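Local structure of putative transcription regulator (Lactobacillus plantarum WCFS1, 3COL) at the interface of chains A and B. The protein probably binds DNA as a dimeric transcription regulator of the TetR family, with a helix-turn-helix near its N terminus. Sequence-based numbering; all coordinates share one arbitrary frame. Chains: chain A/B, Putative transcription regulator.

Contact 1: the interface of chains A and B. Residues chain A 150, 154-155, 158, 193; chain B 188.
The side chain of B:Met188, a selenomethionine, reaches across the two-fold interface and packs against a mostly apolar surface of chain A formed by A:Leu150, A:Leu154, A:His155 and, more loosely, A:Val158. Its end methyl CE lies over the face of the A:His155 imidazole, 4.0 Å from the ring centroid in a CH-pi contact, and is displaced towards one side, with ring carbon CD2 3.6 Å from CE. The chain runs extended from the backbone, CG opposite the amide N (chi1 168°), and then turns about the CG-SE bond (chi3 -86°). That turn brings the methyl onto the ring, while the selenium SE of B:Met188 faces the first turn of the opposing helix, 3.8 Å from the main-chain O of A:Leu154 and 4.1 Å from its CB. One branch of A:Leu150, CD1, crosses the near part of the selenomethionine at a slant and packs 3.9 Å from B:Met188 CB; it also touches CE. Farther round, CG1 of A:Val158 stands 4.3 Å from B:Met188 CE. Beyond these carbons, the imidazole edge is turned to A:Met193 of its own chain, whose CA lies in the ring plane. There A:His155 NE2 makes a weak hydrogen bond to the main-chain O of A:Met193, at 3.4 Å, which may help to hold the ring with a face towards the partner. The surface comes from the loop residue A:Leu150 and the first turns of helix 152-171, with the C-terminal end of helix 182-193 behind A:His155 as a second shell; it receives a residue from the middle of helix 182-193 of chain B.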
# COMPACT_ATOMS: atom_id res chain seq x y z
N LEU A 150 -0.82 -19.30 -3.61
CA LEU A 150 -0.49 -18.04 -4.22
C LEU A 150 0.82 -17.58 -3.60
O LEU A 150 1.21 -18.07 -2.53
CB LEU A 150 -1.59 -17.00 -3.92
CG LEU A 150 -2.93 -17.16 -4.66
CD1 LEU A 150 -3.97 -16.20 -4.11
CD2 LEU A 150 -2.75 -16.97 -6.18
N LEU A 154 1.67 -12.09 -1.97
CA LEU A 154 0.24 -11.78 -2.02
C LEU A 154 -0.47 -11.94 -0.67
O LEU A 154 -1.32 -11.13 -0.30
CB LEU A 154 -0.51 -12.61 -3.07
CG LEU A 154 -0.31 -12.38 -4.58
CD1 LEU A 154 -1.62 -12.59 -5.39
CD2 LEU A 154 0.24 -11.10 -4.87
N HIS A 155 -0.12 -13.00 0.05
CA HIS A 155 -0.53 -13.22 1.43
C HIS A 155 -0.05 -12.12 2.39
O HIS A 155 -0.85 -11.56 3.15
CB HIS A 155 -0.05 -14.59 1.89
CG HIS A 155 -0.83 -15.73 1.32
ND1 HIS A 155 -0.31 -16.62 0.40
CD2 HIS A 155 -2.11 -16.10 1.52
CE1 HIS A 155 -1.24 -17.51 0.07
NE2 HIS A 155 -2.34 -17.21 0.74
N VAL A 158 -1.95 -8.73 1.48
CA VAL A 158 -3.30 -8.59 2.02
C VAL A 158 -3.31 -8.26 3.53
O VAL A 158 -4.11 -7.41 3.98
CB VAL A 158 -4.24 -9.80 1.66
CG1 VAL A 158 -3.81 -11.11 2.35
CG2 VAL A 158 -5.66 -9.48 2.08
N MSE A 193 -6.75 -15.11 2.51
CA MSE A 193 -5.65 -16.10 2.56
C MSE A 193 -6.05 -17.58 2.46
O MSE A 193 -5.35 -18.37 1.85
CB MSE A 193 -4.84 -15.93 3.87
CG MSE A 193 -4.20 -14.54 4.09
SE MSE A 193 -3.38 -14.42 5.83
CE MSE A 193 -1.72 -15.43 5.53
N MSE B 188 -8.77 -14.78 -4.20
CA MSE B 188 -8.32 -14.11 -2.99
C MSE B 188 -9.15 -12.85 -2.77
O MSE B 188 -9.59 -12.57 -1.66
CB MSE B 188 -6.84 -13.75 -3.09
CG MSE B 188 -6.35 -12.79 -1.98
SE MSE B 188 -4.43 -12.54 -1.94
CE MSE B 188 -3.91 -14.05 -0.85

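Contact 2: the interface of chains A and B. Residues chain A 162, 166, 169, 180, 184-185, 188; chain B 150, 154.
This is a mainly apolar patch of a two-fold symmetric helical interface, of the kind through which TetR-family regulators commonly dimerise, and it probably helps to hold the two subunits together. B:Leu150 and B:Leu154 enter a groove of chain A between helices 152-171 and 182-193. The two branches of B:Leu150 divide the work: CD1 packs 3.6 Å from CB of the selenomethionine A:Met188, whereas CD2 points towards A:Tyr180, 4.0 Å from its ring carbon CD1, and also meets A:Ile185 CD1 and the main-chain O of A:Asp184. An alanine in place of B:Leu150 would probably leave a gap between A:Met188 and A:Tyr180 and deprive A:Ile185 of part of its cover. B:Leu154 lies nearly at right angles to A:Ile185, their CD1 methyls 3.6 Å apart. The isoleucine's CG1 branch stands beside its backbone N (chi1 -54°), and its end methyl CD1 also sits over the centre of the A:His166 ring, 3.8 Å above the plane; the methyl is thus covered by the imidazole on one side, by B:Leu150 CD2 roughly opposite and by B:Leu154 CD1 from the flank. The other branch of B:Leu154, CD2, settles against the backbone of helix 152-171, 3.8 Å from A:His166 N and close to A:Thr162 O. At the polar margin, a water links the chains: it lies 3.1 Å from the hydroxyl OG1 of A:Thr162 and 2.7 Å from the main-chain O of B:Leu154. The groove spans the middle and later turns of helix 152-171 and the first turn and middle of helix 182-193, with A:Tyr180 contributed by the loop just before the latter; chain B supplies the loop residue B:Leu150 and the first turn of its own helix 152-171.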
# COMPACT_ATOMS: atom_id res chain seq x y z
N THR A 162 -4.39 -4.25 4.21
CA THR A 162 -5.67 -4.15 4.95
C THR A 162 -5.47 -3.47 6.32
O THR A 162 -6.23 -2.59 6.67
CB THR A 162 -6.32 -5.54 5.17
OG1 THR A 162 -6.55 -6.15 3.89
CG2 THR A 162 -7.67 -5.46 5.93
N HIS A 166 -6.79 0.38 7.33
CA HIS A 166 -7.59 0.48 8.55
C HIS A 166 -6.94 1.49 9.51
O HIS A 166 -7.61 2.33 10.09
CB HIS A 166 -7.72 -0.93 9.15
CG HIS A 166 -8.54 -1.00 10.42
ND1 HIS A 166 -9.82 -0.48 10.51
CD2 HIS A 166 -8.27 -1.57 11.61
CE1 HIS A 166 -10.30 -0.72 11.73
NE2 HIS A 166 -9.38 -1.37 12.42
N ASN A 169 -7.24 5.03 8.09
CA ASN A 169 -8.66 5.42 8.23
C ASN A 169 -8.92 5.98 9.62
O ASN A 169 -9.63 6.99 9.79
CB ASN A 169 -9.61 4.24 7.99
CG ASN A 169 -9.85 3.90 6.52
OD1 ASN A 169 -9.57 4.69 5.63
ND2 ASN A 169 -10.38 2.68 6.27
N TYR A 180 -14.50 -1.20 14.72
CA TYR A 180 -14.30 -2.60 14.29
C TYR A 180 -13.37 -3.31 15.22
O TYR A 180 -12.50 -2.69 15.81
CB TYR A 180 -13.70 -2.67 12.86
CG TYR A 180 -14.62 -1.98 11.88
CD1 TYR A 180 -15.75 -2.66 11.34
CD2 TYR A 180 -14.40 -0.63 11.52
CE1 TYR A 180 -16.62 -2.01 10.46
CE2 TYR A 180 -15.26 0.02 10.64
CZ TYR A 180 -16.34 -0.65 10.12
OH TYR A 180 -17.16 0.05 9.25
N ASP A 184 -13.40 -8.51 13.22
CA ASP A 184 -14.03 -8.00 11.99
C ASP A 184 -13.01 -7.87 10.82
O ASP A 184 -13.30 -8.26 9.68
CB ASP A 184 -14.66 -6.62 12.20
CG ASP A 184 -15.79 -6.64 13.21
OD1 ASP A 184 -16.52 -7.66 13.30
OD2 ASP A 184 -15.94 -5.62 13.92
N ILE A 185 -11.85 -7.28 11.11
CA ILE A 185 -10.83 -7.04 10.10
C ILE A 185 -10.15 -8.36 9.69
O ILE A 185 -9.90 -8.60 8.49
CB ILE A 185 -9.78 -6.04 10.63
CG1 ILE A 185 -10.43 -4.73 11.13
CG2 ILE A 185 -8.65 -5.81 9.59
CD1 ILE A 185 -11.35 -4.03 10.07
N MSE A 188 -11.88 -10.53 6.92
CA MSE A 188 -11.49 -10.21 5.53
C MSE A 188 -10.10 -10.81 5.16
O MSE A 188 -9.94 -11.47 4.13
CB MSE A 188 -11.52 -8.71 5.27
CG MSE A 188 -10.65 -8.33 4.03
SE MSE A 188 -10.84 -6.46 3.57
CE MSE A 188 -12.50 -6.46 2.57
N LEU B 150 -17.91 -3.74 6.02
CA LEU B 150 -16.57 -3.20 6.31
C LEU B 150 -16.51 -1.87 5.57
O LEU B 150 -17.29 -1.66 4.64
CB LEU B 150 -15.46 -4.16 5.82
CG LEU B 150 -15.18 -5.36 6.77
CD1 LEU B 150 -14.07 -6.30 6.25
CD2 LEU B 150 -14.81 -4.88 8.19
N LEU B 154 -11.66 -0.44 2.64
CA LEU B 154 -11.06 -1.77 2.85
C LEU B 154 -11.36 -2.72 1.68
O LEU B 154 -10.48 -3.48 1.28
CB LEU B 154 -11.50 -2.40 4.18
CG LEU B 154 -11.01 -1.78 5.49
CD1 LEU B 154 -11.09 -2.81 6.65
CD2 LEU B 154 -9.64 -1.23 5.41
O HOH W 1 -8.16 -3.87 2.67

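The C-alpha centres of contact 1 and contact 2 are about 16 Å apart, and both draw on helices 152-171 and 182-193. Positions 150, 154 and 188 occur in each, with the chains exchanged: in contact 1 the leucines come from chain A and the selenomethionine from chain B, in contact 2 the reverse. The 150/154/188 core of one is therefore the two-fold twin of that of the other, and each contact adds different neighbours. Such reciprocal packing of the last two helices probably stabilises the dimer and could help to fix the relative placement of the two DNA-binding domains.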